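Local coordinates for protein pyocin S5 (Pseudomonas aeruginosa PAO1, PDB 6THK) that probably kills related bacteria by forming channels in the cytoplasmic membrane that depolarise it and dissipate the energy of the cell, at residues R354-R359 with A481-D486; F410-K415 with A451-G456; F125-K130 with V169-Q174. The protein carries 1 engineered substitution. All coordinates share one frame; numbering follows the deposited sequence.

Contact 1 of 3, residues R354-R359 with A481-D486. With ZN (zinc ion), chain H.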
ATOM      1  N   ARG A 354      16.895  42.258  29.238  1.00 44.20           N
ATOM      2  CA  ARG A 354      17.219  40.896  28.807  1.00 44.36           C
ATOM      3  C   ARG A 354      17.522  40.025  30.052  1.00 48.33           C
ATOM      4  O   ARG A 354      18.281  40.446  30.939  1.00 46.50           O
ATOM      5  CB  ARG A 354      18.416  40.963  27.835  1.00 44.54           C
ATOM      6  CG  ARG A 354      18.459  39.868  26.794  1.00 63.95           C
ATOM      7  CD  ARG A 354      19.330  40.200  25.578  1.00 69.89           C
ATOM      8  NE  ARG A 354      18.585  40.948  24.560  1.00 80.75           N
ATOM      9  CZ  ARG A 354      17.811  40.401  23.624  1.00 98.35           C
ATOM     10  NH1 ARG A 354      17.676  39.083  23.549  1.00 86.91           N
ATOM     11  NH2 ARG A 354      17.159  41.171  22.759  1.00 86.75           N
ATOM     12  N   GLY A 355      16.814  38.899  30.159  1.00 45.36           N
ATOM     13  CA  GLY A 355      16.944  37.947  31.258  1.00 45.07           C
ATOM     14  C   GLY A 355      16.452  38.379  32.621  1.00 51.46           C
ATOM     15  O   GLY A 355      16.648  37.660  33.598  1.00 52.78           O
ATOM     16  N   LYS A 356      15.807  39.536  32.701  1.00 49.45           N
ATOM     17  CA  LYS A 356      15.266  40.072  33.946  1.00 49.79           C
ATOM     18  C   LYS A 356      13.732  39.957  33.949  1.00 54.22           C
ATOM     19  O   LYS A 356      13.121  39.778  32.888  1.00 51.43           O
ATOM     20  CB  LYS A 356      15.682  41.543  34.130  1.00 51.44           C
ATOM     21  CG  LYS A 356      17.158  41.792  34.480  1.00 45.11           C
ATOM     22  CD  LYS A 356      17.340  43.270  34.892  1.00 48.90           C
ATOM     23  CE  LYS A 356      18.757  43.650  35.266  1.00 55.75           C
ATOM     24  NZ  LYS A 356      19.703  43.502  34.123  1.00 69.13           N
ATOM     25  N   ASN A 357      13.131  40.018  35.150  1.00 52.87           N
ATOM     26  CA  ASN A 357      11.678  40.024  35.329  1.00 54.36           C
ATOM     27  C   ASN A 357      11.264  41.425  35.811  1.00 59.63           C
ATOM     28  O   ASN A 357      12.122  42.240  36.164  1.00 59.07           O
ATOM     29  CB  ASN A 357      11.230  38.973  36.357  1.00 58.10           C
ATOM     30  CG  ASN A 357      11.437  37.549  35.935  1.00 78.71           C
ATOM     31  OD1 ASN A 357      10.785  37.038  35.016  1.00 68.69           O
ATOM     32  ND2 ASN A 357      12.322  36.870  36.648  1.00 72.58           N
ATOM     33  N   ILE A 358       9.955  41.703  35.823  1.00 56.76           N
ATOM     34  CA  ILE A 358       9.409  42.980  36.267  1.00 56.53           C
ATOM     35  C   ILE A 358       9.511  43.066  37.792  1.00 62.96           C
ATOM     36  O   ILE A 358       9.260  42.075  38.479  1.00 64.24           O
ATOM     37  CB  ILE A 358       7.962  43.071  35.742  1.00 59.39           C
ATOM     38  CG1 ILE A 358       7.984  43.246  34.221  1.00 60.02           C
ATOM     39  CG2 ILE A 358       7.126  44.159  36.439  1.00 58.55           C
ATOM     40  CD1 ILE A 358       6.888  42.580  33.476  1.00 65.37           C
ATOM     41  N   ARG A 359       9.899  44.234  38.322  1.00 59.54           N
ATOM     42  CA  ARG A 359      10.000  44.440  39.767  1.00 60.11           C
ATOM     43  C   ARG A 359       8.600  44.580  40.397  1.00 67.73           C
ATOM     44  O   ARG A 359       7.578  44.471  39.710  1.00 67.64           O
ATOM     45  CB  ARG A 359      10.857  45.673  40.092  1.00 59.90           C
ATOM     46  CG  ARG A 359      12.289  45.588  39.580  1.00 69.97           C
ATOM     47  CD  ARG A 359      12.993  46.923  39.667  1.00 72.65           C
ATOM     48  NE  ARG A 359      13.412  47.240  41.035  1.00 75.52           N
ATOM     49  CZ  ARG A 359      13.807  48.443  41.435  1.00 87.05           C
ATOM     50  NH1 ARG A 359      13.828  49.461  40.583  1.00 66.99           N
ATOM     51  NH2 ARG A 359      14.168  48.643  42.696  1.00 81.07           N
ATOM     52  N   ALA A 481      12.300  52.157  35.889  1.00 40.29           N
ATOM     53  CA  ALA A 481      12.081  52.012  37.347  1.00 39.61           C
ATOM     54  C   ALA A 481      11.495  50.622  37.688  1.00 45.89           C
ATOM     55  O   ALA A 481      11.644  50.125  38.804  1.00 45.24           O
ATOM     56  CB  ALA A 481      11.126  53.093  37.840  1.00 39.45           C
ATOM     57  N   MET A 482      10.837  50.005  36.708  1.00 45.29           N
ATOM     58  CA  MET A 482      10.186  48.709  36.849  1.00 47.21           C
ATOM     59  C   MET A 482      11.132  47.548  36.525  1.00 50.46           C
ATOM     60  O   MET A 482      10.759  46.382  36.690  1.00 48.44           O
ATOM     61  CB  MET A 482       8.980  48.679  35.911  1.00 50.57           C
ATOM     62  CG  MET A 482       7.838  47.902  36.453  1.00 56.36           C
ATOM     63  SD  MET A 482       6.987  48.807  37.734  1.00 61.45           S
ATOM     64  CE  MET A 482       6.615  47.493  38.867  1.00 58.11           C
ATOM     65  N   ILE A 483      12.358  47.882  36.056  1.00 47.54           N
ATOM     66  CA  ILE A 483      13.362  46.913  35.622  1.00 47.60           C
ATOM     67  C   ILE A 483      14.616  46.932  36.494  1.00 54.59           C
ATOM     68  O   ILE A 483      14.879  45.968  37.216  1.00 55.50           O
ATOM     69  CB  ILE A 483      13.689  47.100  34.112  1.00 49.94           C
ATOM     70  CG1 ILE A 483      12.409  47.036  33.250  1.00 49.84           C
ATOM     71  CG2 ILE A 483      14.745  46.086  33.645  1.00 50.45           C
ATOM     72  CD1 ILE A 483      12.555  47.479  31.788  1.00 53.15           C
ATOM     73  N   ASP A 484      15.378  48.030  36.427  1.00 51.99           N
ATOM     74  CA  ASP A 484      16.651  48.195  37.111  1.00 52.20           C
ATOM     75  C   ASP A 484      16.828  49.651  37.480  1.00 55.67           C
ATOM     76  O   ASP A 484      16.493  50.523  36.678  1.00 54.55           O
ATOM     77  CB  ASP A 484      17.787  47.780  36.135  1.00 54.54           C
ATOM     78  CG  ASP A 484      19.148  47.489  36.740  1.00 70.81           C
ATOM     79  OD1 ASP A 484      19.255  47.474  37.989  1.00 73.48           O
ATOM     80  OD2 ASP A 484      20.105  47.229  35.961  1.00 76.42           O
ATOM     81  N   GLU A 485      17.419  49.901  38.662  1.00 53.85           N
ATOM     82  CA  GLU A 485      17.747  51.229  39.187  1.00 55.40           C
ATOM     83  C   GLU A 485      18.670  52.016  38.251  1.00 59.65           C
ATOM     84  O   GLU A 485      18.455  53.214  38.084  1.00 59.63           O
ATOM     85  CB  GLU A 485      18.376  51.137  40.592  1.00 57.42           C
ATOM     86  CG  GLU A 485      18.520  52.480  41.304  1.00 72.51           C
ATOM     87  CD  GLU A 485      17.560  52.820  42.430  1.00 96.30           C
ATOM     88  OE1 GLU A 485      17.109  51.897  43.147  1.00 88.35           O
ATOM     89  OE2 GLU A 485      17.322  54.029  42.645  1.00 85.47           O
ATOM     90  N   ASP A 486      19.695  51.356  37.651  1.00 56.96           N
ATOM     91  CA  ASP A 486      20.641  52.013  36.738  1.00 56.86           C
ATOM     92  C   ASP A 486      19.983  52.387  35.414  1.00 56.94           C
ATOM     93  O   ASP A 486      20.390  53.375  34.805  1.00 56.20           O
ATOM     94  CB  ASP A 486      21.958  51.223  36.544  1.00 60.05           C
ATOM     95  CG  ASP A 486      21.841  49.792  36.056  1.00 80.15           C
ATOM     96  OD1 ASP A 486      21.483  49.595  34.877  1.00 83.87           O
ATOM     97  OD2 ASP A 486      22.193  48.869  36.832  1.00 87.76           O
TER
HETATM   98 ZN    ZN H 607      18.376  55.866  41.919  1.00121.42          ZN
HETATM   99  O   HOH W   1      14.236  43.046  37.511  1.00 47.39           O

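Contact 2 of 3, residues F410-K415 with A451-G456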
ATOM      1  N   PHE A 410      12.108  40.068  20.935  1.00 49.66           N
ATOM      2  CA  PHE A 410      12.677  39.828  22.266  1.00 48.20           C
ATOM      3  C   PHE A 410      12.460  38.389  22.755  1.00 51.03           C
ATOM      4  O   PHE A 410      12.995  38.004  23.792  1.00 51.06           O
ATOM      5  CB  PHE A 410      12.108  40.833  23.294  1.00 49.76           C
ATOM      6  CG  PHE A 410      12.349  42.297  23.005  1.00 50.14           C
ATOM      7  CD1 PHE A 410      13.571  42.736  22.493  1.00 51.13           C
ATOM      8  CD2 PHE A 410      11.384  43.252  23.320  1.00 50.91           C
ATOM      9  CE1 PHE A 410      13.793  44.092  22.232  1.00 50.76           C
ATOM     10  CE2 PHE A 410      11.614  44.610  23.072  1.00 52.38           C
ATOM     11  CZ  PHE A 410      12.818  45.019  22.536  1.00 49.90           C
ATOM     12  N   GLY A 411      11.687  37.607  22.011  1.00 47.12           N
ATOM     13  CA  GLY A 411      11.415  36.218  22.371  1.00 47.50           C
ATOM     14  C   GLY A 411      10.684  36.065  23.690  1.00 52.26           C
ATOM     15  O   GLY A 411      11.112  35.295  24.554  1.00 53.88           O
ATOM     16  N   VAL A 412       9.622  36.863  23.874  1.00 46.18           N
ATOM     17  CA  VAL A 412       8.752  36.851  25.050  1.00 44.45           C
ATOM     18  C   VAL A 412       7.369  36.427  24.542  1.00 48.41           C
ATOM     19  O   VAL A 412       7.045  36.702  23.372  1.00 46.78           O
ATOM     20  CB  VAL A 412       8.739  38.182  25.873  1.00 47.24           C
ATOM     21  CG1 VAL A 412      10.088  38.448  26.529  1.00 46.96           C
ATOM     22  CG2 VAL A 412       8.306  39.376  25.044  1.00 46.30           C
ATOM     23  N   VAL A 413       6.590  35.691  25.364  1.00 45.85           N
ATOM     24  CA  VAL A 413       5.262  35.252  24.908  1.00 47.56           C
ATOM     25  C   VAL A 413       4.290  36.444  24.786  1.00 50.97           C
ATOM     26  O   VAL A 413       4.435  37.449  25.505  1.00 50.85           O
ATOM     27  CB  VAL A 413       4.632  34.047  25.695  1.00 52.93           C
ATOM     28  CG1 VAL A 413       5.419  32.758  25.459  1.00 52.89           C
ATOM     29  CG2 VAL A 413       4.484  34.339  27.196  1.00 53.16           C
ATOM     30  N   GLY A 414       3.377  36.334  23.816  1.00 47.96           N
ATOM     31  CA  GLY A 414       2.322  37.306  23.556  1.00 48.93           C
ATOM     32  C   GLY A 414       1.414  37.359  24.767  1.00 55.66           C
ATOM     33  O   GLY A 414       0.994  36.306  25.270  1.00 56.81           O
ATOM     34  N   LYS A 415       1.177  38.570  25.290  1.00 50.87           N
ATOM     35  CA  LYS A 415       0.419  38.768  26.518  1.00 51.08           C
ATOM     36  C   LYS A 415      -0.839  39.645  26.334  1.00 57.90           C
ATOM     37  O   LYS A 415      -0.827  40.632  25.592  1.00 57.12           O
ATOM     38  CB  LYS A 415       1.362  39.310  27.598  1.00 52.70           C
ATOM     39  CG  LYS A 415       0.906  39.067  29.013  1.00 59.71           C
ATOM     40  CD  LYS A 415       2.025  39.343  29.993  1.00 58.48           C
ATOM     41  CE  LYS A 415       1.498  39.874  31.311  1.00 64.68           C
ATOM     42  NZ  LYS A 415       0.958  38.806  32.200  1.00 66.07           N
ATOM     43  N   ALA A 451      10.782  41.396  31.803  1.00 37.95           N
ATOM     44  CA  ALA A 451      11.001  42.838  31.745  1.00 38.30           C
ATOM     45  C   ALA A 451      10.956  43.383  30.310  1.00 40.65           C
ATOM     46  O   ALA A 451      10.512  44.491  30.086  1.00 38.35           O
ATOM     47  CB  ALA A 451      12.291  43.219  32.445  1.00 38.82           C
ATOM     48  N   SER A 452      11.398  42.573  29.349  1.00 38.51           N
ATOM     49  CA  SER A 452      11.395  42.885  27.924  1.00 39.90           C
ATOM     50  C   SER A 452       9.983  43.160  27.383  1.00 44.83           C
ATOM     51  O   SER A 452       9.833  43.926  26.450  1.00 42.85           O
ATOM     52  CB  SER A 452      12.057  41.764  27.133  1.00 42.38           C
ATOM     53  OG  SER A 452      13.279  41.393  27.730  1.00 53.61           O
ATOM     54  N   TRP A 453       8.962  42.501  27.932  1.00 41.45           N
ATOM     55  CA  TRP A 453       7.587  42.754  27.529  1.00 41.66           C
ATOM     56  C   TRP A 453       7.209  44.211  27.821  1.00 42.43           C
ATOM     57  O   TRP A 453       6.551  44.848  27.013  1.00 40.15           O
ATOM     58  CB  TRP A 453       6.612  41.807  28.229  1.00 40.93           C
ATOM     59  CG  TRP A 453       5.240  41.953  27.699  1.00 41.99           C
ATOM     60  CD1 TRP A 453       4.824  41.677  26.440  1.00 44.99           C
ATOM     61  CD2 TRP A 453       4.100  42.449  28.397  1.00 41.90           C
ATOM     62  NE1 TRP A 453       3.495  41.955  26.307  1.00 44.70           N
ATOM     63  CE2 TRP A 453       3.025  42.429  27.498  1.00 46.03           C
ATOM     64  CE3 TRP A 453       3.881  42.897  29.697  1.00 43.30           C
ATOM     65  CZ2 TRP A 453       1.756  42.844  27.855  1.00 45.00           C
ATOM     66  CZ3 TRP A 453       2.623  43.309  30.043  1.00 44.71           C
ATOM     67  CH2 TRP A 453       1.575  43.277  29.131  1.00 45.09           C
ATOM     68  N   LEU A 454       7.640  44.735  28.968  1.00 39.65           N
ATOM     69  CA  LEU A 454       7.409  46.129  29.342  1.00 40.04           C
ATOM     70  C   LEU A 454       8.097  47.053  28.345  1.00 43.36           C
ATOM     71  O   LEU A 454       7.560  48.085  27.978  1.00 42.42           O
ATOM     72  CB  LEU A 454       7.982  46.424  30.717  1.00 40.37           C
ATOM     73  CG  LEU A 454       7.225  46.010  31.963  1.00 46.32           C
ATOM     74  CD1 LEU A 454       7.835  46.705  33.167  1.00 46.52           C
ATOM     75  CD2 LEU A 454       5.752  46.345  31.826  1.00 49.25           C
ATOM     76  N   VAL A 455       9.306  46.674  27.928  1.00 37.64           N
ATOM     77  CA  VAL A 455      10.080  47.422  26.947  1.00 35.70           C
ATOM     78  C   VAL A 455       9.340  47.445  25.615  1.00 38.05           C
ATOM     79  O   VAL A 455       9.340  48.449  24.930  1.00 38.21           O
ATOM     80  CB  VAL A 455      11.501  46.868  26.776  1.00 38.40           C
ATOM     81  CG1 VAL A 455      12.273  47.710  25.783  1.00 38.43           C
ATOM     82  CG2 VAL A 455      12.224  46.850  28.110  1.00 37.39           C
ATOM     83  N   GLY A 456       8.706  46.334  25.252  1.00 33.45           N
ATOM     84  CA  GLY A 456       7.913  46.264  24.041  1.00 34.16           C
ATOM     85  C   GLY A 456       6.753  47.243  24.123  1.00 41.55           C
ATOM     86  O   GLY A 456       6.441  47.910  23.151  1.00 43.60           O
TER

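Contact 3 of 3, residues F125-K130 with V169-Q174. With ZN (zinc ion), chain F.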
ATOM      1  N   PHE A 125     -11.667 -60.927 -44.789  1.00 58.30           N
ATOM      2  CA  PHE A 125     -12.672 -60.977 -43.740  1.00 56.85           C
ATOM      3  C   PHE A 125     -13.705 -62.078 -43.964  1.00 60.83           C
ATOM      4  O   PHE A 125     -14.491 -62.036 -44.919  1.00 61.39           O
ATOM      5  CB  PHE A 125     -13.337 -59.610 -43.511  1.00 57.83           C
ATOM      6  CG  PHE A 125     -14.477 -59.664 -42.525  1.00 58.83           C
ATOM      7  CD1 PHE A 125     -14.265 -60.071 -41.213  1.00 62.52           C
ATOM      8  CD2 PHE A 125     -15.767 -59.352 -42.917  1.00 60.93           C
ATOM      9  CE1 PHE A 125     -15.329 -60.174 -40.313  1.00 63.89           C
ATOM     10  CE2 PHE A 125     -16.829 -59.429 -42.011  1.00 64.53           C
ATOM     11  CZ  PHE A 125     -16.604 -59.843 -40.712  1.00 62.99           C
ATOM     12  N   ILE A 126     -13.720 -63.040 -43.048  1.00 55.32           N
ATOM     13  CA  ILE A 126     -14.677 -64.129 -43.074  1.00 54.44           C
ATOM     14  C   ILE A 126     -15.470 -64.063 -41.762  1.00 59.16           C
ATOM     15  O   ILE A 126     -14.874 -64.193 -40.689  1.00 59.07           O
ATOM     16  CB  ILE A 126     -13.986 -65.517 -43.303  1.00 56.78           C
ATOM     17  CG1 ILE A 126     -12.905 -65.461 -44.423  1.00 56.08           C
ATOM     18  CG2 ILE A 126     -15.029 -66.611 -43.582  1.00 56.38           C
ATOM     19  CD1 ILE A 126     -11.928 -66.623 -44.462  1.00 51.85           C
ATOM     20  N   ASP A 127     -16.799 -63.824 -41.835  1.00 55.50           N
ATOM     21  CA  ASP A 127     -17.635 -63.776 -40.637  1.00 55.07           C
ATOM     22  C   ASP A 127     -18.031 -65.207 -40.341  1.00 55.97           C
ATOM     23  O   ASP A 127     -19.131 -65.633 -40.696  1.00 54.67           O
ATOM     24  CB  ASP A 127     -18.871 -62.878 -40.843  1.00 58.14           C
ATOM     25  CG  ASP A 127     -19.359 -62.191 -39.578  1.00 74.43           C
ATOM     26  OD1 ASP A 127     -18.516 -61.894 -38.694  1.00 77.64           O
ATOM     27  OD2 ASP A 127     -20.565 -61.885 -39.499  1.00 80.12           O
ATOM     28  N   TYR A 128     -17.097 -65.947 -39.703  1.00 51.98           N
ATOM     29  CA  TYR A 128     -17.135 -67.376 -39.381  1.00 51.94           C
ATOM     30  C   TYR A 128     -18.487 -67.910 -38.918  1.00 57.31           C
ATOM     31  O   TYR A 128     -18.955 -68.915 -39.466  1.00 58.05           O
ATOM     32  CB  TYR A 128     -16.045 -67.741 -38.363  1.00 52.35           C
ATOM     33  CG  TYR A 128     -14.666 -67.293 -38.780  1.00 52.43           C
ATOM     34  CD1 TYR A 128     -13.962 -67.969 -39.773  1.00 54.46           C
ATOM     35  CD2 TYR A 128     -14.066 -66.188 -38.191  1.00 52.52           C
ATOM     36  CE1 TYR A 128     -12.696 -67.547 -40.174  1.00 54.55           C
ATOM     37  CE2 TYR A 128     -12.810 -65.744 -38.599  1.00 52.87           C
ATOM     38  CZ  TYR A 128     -12.120 -66.440 -39.574  1.00 58.74           C
ATOM     39  OH  TYR A 128     -10.880 -66.010 -39.960  1.00 61.94           O
ATOM     40  N   GLU A 129     -19.115 -67.240 -37.944  1.00 53.53           N
ATOM     41  CA  GLU A 129     -20.406 -67.628 -37.363  1.00 53.74           C
ATOM     42  C   GLU A 129     -21.559 -67.645 -38.377  1.00 56.65           C
ATOM     43  O   GLU A 129     -22.499 -68.421 -38.209  1.00 56.45           O
ATOM     44  CB  GLU A 129     -20.743 -66.741 -36.124  1.00 55.45           C
ATOM     45  CG  GLU A 129     -21.563 -65.472 -36.360  1.00 63.90           C
ATOM     46  CD  GLU A 129     -20.845 -64.140 -36.282  1.00 91.28           C
ATOM     47  OE1 GLU A 129     -19.599 -64.133 -36.158  1.00 87.00           O
ATOM     48  OE2 GLU A 129     -21.535 -63.097 -36.347  1.00 92.12           O
ATOM     49  N   LYS A 130     -21.494 -66.796 -39.411  1.00 52.14           N
ATOM     50  CA  LYS A 130     -22.573 -66.675 -40.389  1.00 51.36           C
ATOM     51  C   LYS A 130     -22.332 -67.434 -41.695  1.00 57.01           C
ATOM     52  O   LYS A 130     -23.188 -67.397 -42.581  1.00 57.62           O
ATOM     53  CB  LYS A 130     -22.874 -65.193 -40.647  1.00 51.72           C
ATOM     54  CG  LYS A 130     -23.734 -64.595 -39.545  1.00 56.32           C
ATOM     55  CD  LYS A 130     -23.494 -63.111 -39.377  1.00 68.89           C
ATOM     56  CE  LYS A 130     -24.269 -62.530 -38.219  1.00 79.96           C
ATOM     57  NZ  LYS A 130     -23.991 -61.078 -38.052  1.00 95.10           N
ATOM     58  N   VAL A 169      -9.172 -67.349 -34.276  1.00 54.31           N
ATOM     59  CA  VAL A 169      -9.018 -67.046 -32.847  1.00 53.69           C
ATOM     60  C   VAL A 169      -8.692 -65.560 -32.746  1.00 58.98           C
ATOM     61  O   VAL A 169      -9.404 -64.843 -32.040  1.00 59.23           O
ATOM     62  CB  VAL A 169      -7.959 -67.950 -32.158  1.00 56.01           C
ATOM     63  CG1 VAL A 169      -7.513 -67.374 -30.820  1.00 55.29           C
ATOM     64  CG2 VAL A 169      -8.493 -69.360 -31.978  1.00 55.34           C
ATOM     65  N   ALA A 170      -7.685 -65.090 -33.535  1.00 55.59           N
ATOM     66  CA  ALA A 170      -7.274 -63.683 -33.632  1.00 55.23           C
ATOM     67  C   ALA A 170      -8.465 -62.748 -33.884  1.00 59.15           C
ATOM     68  O   ALA A 170      -8.563 -61.722 -33.204  1.00 59.71           O
ATOM     69  CB  ALA A 170      -6.235 -63.513 -34.729  1.00 55.97           C
ATOM     70  N   TYR A 171      -9.398 -63.127 -34.814  1.00 54.29           N
ATOM     71  CA  TYR A 171     -10.598 -62.339 -35.136  1.00 52.48           C
ATOM     72  C   TYR A 171     -11.507 -62.128 -33.924  1.00 55.27           C
ATOM     73  O   TYR A 171     -11.944 -61.001 -33.688  1.00 55.34           O
ATOM     74  CB  TYR A 171     -11.384 -62.939 -36.310  1.00 52.86           C
ATOM     75  CG  TYR A 171     -12.767 -62.345 -36.507  1.00 54.76           C
ATOM     76  CD1 TYR A 171     -12.931 -61.056 -37.010  1.00 56.60           C
ATOM     77  CD2 TYR A 171     -13.911 -63.064 -36.175  1.00 55.72           C
ATOM     78  CE1 TYR A 171     -14.196 -60.495 -37.169  1.00 56.98           C
ATOM     79  CE2 TYR A 171     -15.183 -62.513 -36.328  1.00 57.02           C
ATOM     80  CZ  TYR A 171     -15.322 -61.233 -36.840  1.00 65.72           C
ATOM     81  OH  TYR A 171     -16.577 -60.689 -37.002  1.00 68.28           O
ATOM     82  N   TYR A 172     -11.815 -63.203 -33.184  1.00 50.44           N
ATOM     83  CA  TYR A 172     -12.675 -63.117 -32.008  1.00 49.58           C
ATOM     84  C   TYR A 172     -11.947 -62.514 -30.796  1.00 55.65           C
ATOM     85  O   TYR A 172     -12.604 -61.982 -29.906  1.00 56.61           O
ATOM     86  CB  TYR A 172     -13.335 -64.475 -31.694  1.00 49.59           C
ATOM     87  CG  TYR A 172     -14.343 -64.912 -32.737  1.00 49.75           C
ATOM     88  CD1 TYR A 172     -15.524 -64.200 -32.939  1.00 51.84           C
ATOM     89  CD2 TYR A 172     -14.127 -66.048 -33.513  1.00 49.69           C
ATOM     90  CE1 TYR A 172     -16.451 -64.589 -33.908  1.00 52.64           C
ATOM     91  CE2 TYR A 172     -15.061 -66.467 -34.464  1.00 50.56           C
ATOM     92  CZ  TYR A 172     -16.216 -65.727 -34.665  1.00 58.45           C
ATOM     93  OH  TYR A 172     -17.125 -66.109 -35.619  1.00 59.38           O
ATOM     94  N   LYS A 173     -10.597 -62.576 -30.772  1.00 53.60           N
ATOM     95  CA  LYS A 173      -9.769 -61.988 -29.716  1.00 53.54           C
ATOM     96  C   LYS A 173      -9.780 -60.472 -29.885  1.00 58.94           C
ATOM     97  O   LYS A 173     -10.027 -59.761 -28.907  1.00 60.09           O
ATOM     98  CB  LYS A 173      -8.329 -62.535 -29.746  1.00 55.28           C
ATOM     99  CG  LYS A 173      -8.161 -63.877 -29.035  1.00 66.04           C
ATOM    100  CD  LYS A 173      -7.809 -63.736 -27.553  1.00 76.49           C
ATOM    101  CE  LYS A 173      -7.737 -65.065 -26.833  1.00 87.56           C
ATOM    102  NZ  LYS A 173      -6.576 -65.894 -27.257  1.00 97.56           N
ATOM    103  N   GLN A 174      -9.588 -59.976 -31.129  1.00 54.45           N
ATOM    104  CA  GLN A 174      -9.619 -58.535 -31.402  1.00 53.81           C
ATOM    105  C   GLN A 174     -11.011 -57.952 -31.248  1.00 57.77           C
ATOM    106  O   GLN A 174     -11.136 -56.783 -30.906  1.00 59.69           O
ATOM    107  CB  GLN A 174      -8.986 -58.173 -32.761  1.00 55.24           C
ATOM    108  CG  GLN A 174      -9.762 -58.594 -34.024  1.00 67.43           C
ATOM    109  CD  GLN A 174     -10.920 -57.682 -34.371  1.00 78.29           C
ATOM    110  OE1 GLN A 174     -10.835 -56.453 -34.295  1.00 76.73           O
ATOM    111  NE2 GLN A 174     -12.045 -58.277 -34.728  1.00 63.24           N
TER
HETATM  112 ZN    ZN F 605     -19.789 -62.272 -37.007  1.00 75.03          ZN
HETATM  113  O   HOH W   2     -18.411 -61.587 -34.735  1.00 55.48           O

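Contact 1 of 3, residues R354-R359 with A481-D486
Arg-359 reaches over the turn at 481-484 with CG anti to its own carbonyl carbon (chi1 -60°) and a bend at chi3 (77°) that turns NE out of the line of the chain. The backbone N beside that CG donates to Met-482 O at 2.8 Å in a nearly straight bond (N-H...O 173°), while Arg-359 CD lies 3.2 Å from Ile-483 O. At the tip, Arg-359 NH1 makes a weak bond to Ala-481 O (2.9 Å). Three successive carbonyls of the turn are thus met by one residue, one by a straight bond, one by a weak bond and one by packing. Water 1 extends the polar seam, donating to Asn-357 O at 2.6 Å and to Ile-483 O at 3.0 Å. Apolar contacts accompany these bonds: Ile-358 CG2 packs on Met-482 CG (3.8 Å), and Lys-356 CD crosses Ile-483 CG2 at 4.0 Å, the two side chains at about a right angle. Lys-356 NZ approaches Asp-484 OD2 only to 4.2 Å, beyond a salt bridge; its hydrogen bond goes to Gly-352 O. Ser-367 OG bonds to both Arg-359 NH2 and Glu-485 OE1, a second-shell link to the zinc ion that Glu-485 OE2 binds together with His-371 and Glu-489. In this all-helical colicin pore-forming domain, the loop between helices 340-353 and 361-378 meets the turn that leads into helix 485-498. Helices 436-446 and 451-464 pack against both segments, supplying Phe-439, Ile-442 and Leu-454 against Met-482, and helix 361-378 contributes both Ser-367 and His-371.

Contact 2 of 3, residues F410-K415 with A451-G456
Lys-415 lies across one face of the Trp-453 indole, the two side chains crossing at about a right angle. Its CB begins the contact 3.5 Å from Trp-453 CE2, above the plane but displaced toward the rim. CG, anti to the backbone N (chi1 -157°), passes near Trp-453 CZ2. CD then sits over the middle of the six-membered ring, 3.8 Å from its centroid and 2° off the normal, a well-centred CH-pi contact. CE continues above the same face, 3.8 Å from Trp-453 CZ3, but the chain bends and NZ ends 5.6 Å from the centroid, so any cation-pi attraction is weak at most. Earlier in the loop, Val-412 CG2 comes to the edge of the indole, and Val-412 CG1 touches Ser-452 CB at 3.9 Å. Phe-410 lays CD2 3.6 Å from Ser-452 O and brings the edge of its ring toward Gly-456 N; that carbonyl and that N-H are already joined to each other by a helical hydrogen bond. Gly-411 closes helix 396-409 in a Schellman motif and leads the chain across helix 451-464 of the colicin pore-forming domain, predicted to be transmembrane from Trp-453 on. No hydrogen bond crosses the interface, and Trp-453 NE1 is buried with no partner in the model. The chemistry is that of aliphatic and aromatic packing: methylene groups meet the indole, and the lysine charge probably adds little.

Contact 3 of 3, residues F125-K130 with V169-Q174
Two tyrosine hydroxyls of one helix reach the carboxylates that bind a zinc ion, Tyr-171 to Asp-127 and Tyr-172 to Glu-129. The metal is held by Asp-127 OD1 at 2.1 Å and by both oxygens of Glu-129, with OE2 at 2.0 Å, so the glutamate chelates it. Tyr-171 OH lies 2.8 Å from Asp-127 OD1, a weak hydrogen bond at most, since its proton has another acceptor within reach; the carboxylate and ring planes are nearly perpendicular. Tyr-172 OH donates to Glu-129 OE1 at 3.2 Å, and Glu-129 OE1 receives it on its anti lone pair, away from the other oxygen. Water 2 bridges the two sides: it donates to Glu-129 OE1 and is hydrogen-bonded to Tyr-171 OH, 3.1 Å in each case. OE1 of Glu-129 is thereby gripped by the metal, a tyrosine and a water. Lys-130 NZ forms only long salt bridges to Asp-127 OD2 and Glu-129 OE2; with the metal, it may offset the clustered negative charge. Next to these polar groups is an aromatic cluster. With CG anti to its backbone N (chi1 168°), Tyr-171 runs out between two rings: its CE1 meets the edge of Phe-125 at CE1, 3.4 Å away, and its CD2 meets the edge of Tyr-128 at CD2, 3.7 Å away. The ring planes in these pairs are oblique, at 52° and 63°. The loop and short 3-10 turn between helices 95-121 and 133-145 thus pack on the side of the long helix 157-212. Phe-120 of helix 95-121 meets the Tyr-171 ring, Ile-60 and Phe-61 of helix 42-87 touch Tyr-172 and Glu-129, and helix 133-145 covers Ile-126.

In the fold
Contacts 1 and 2 lie within the colicin pore-forming domain and touch, their centres 12 Å apart: Leu-454 packs against Ile-358 and Met-482, Ile-483 meets Val-455, and Lys-356 O is probably hydrogen-bonded to Ala-451 N. Contact 3 lies on the opposite side of the chain's centre, about 134 Å from contact 1 between centres. All three are partly buried and seat a loop against a helix or the turn before one. Their chemistry diverges: contact 1 relies on arginine, backbone carbonyls and a water, contact 2 on apolar and CH-pi packing without hydrogen bonds, and contact 3 on tyrosines around carboxylates. Contacts 1 and 3 include zinc ligands; contact 2 lies away from the metal sites.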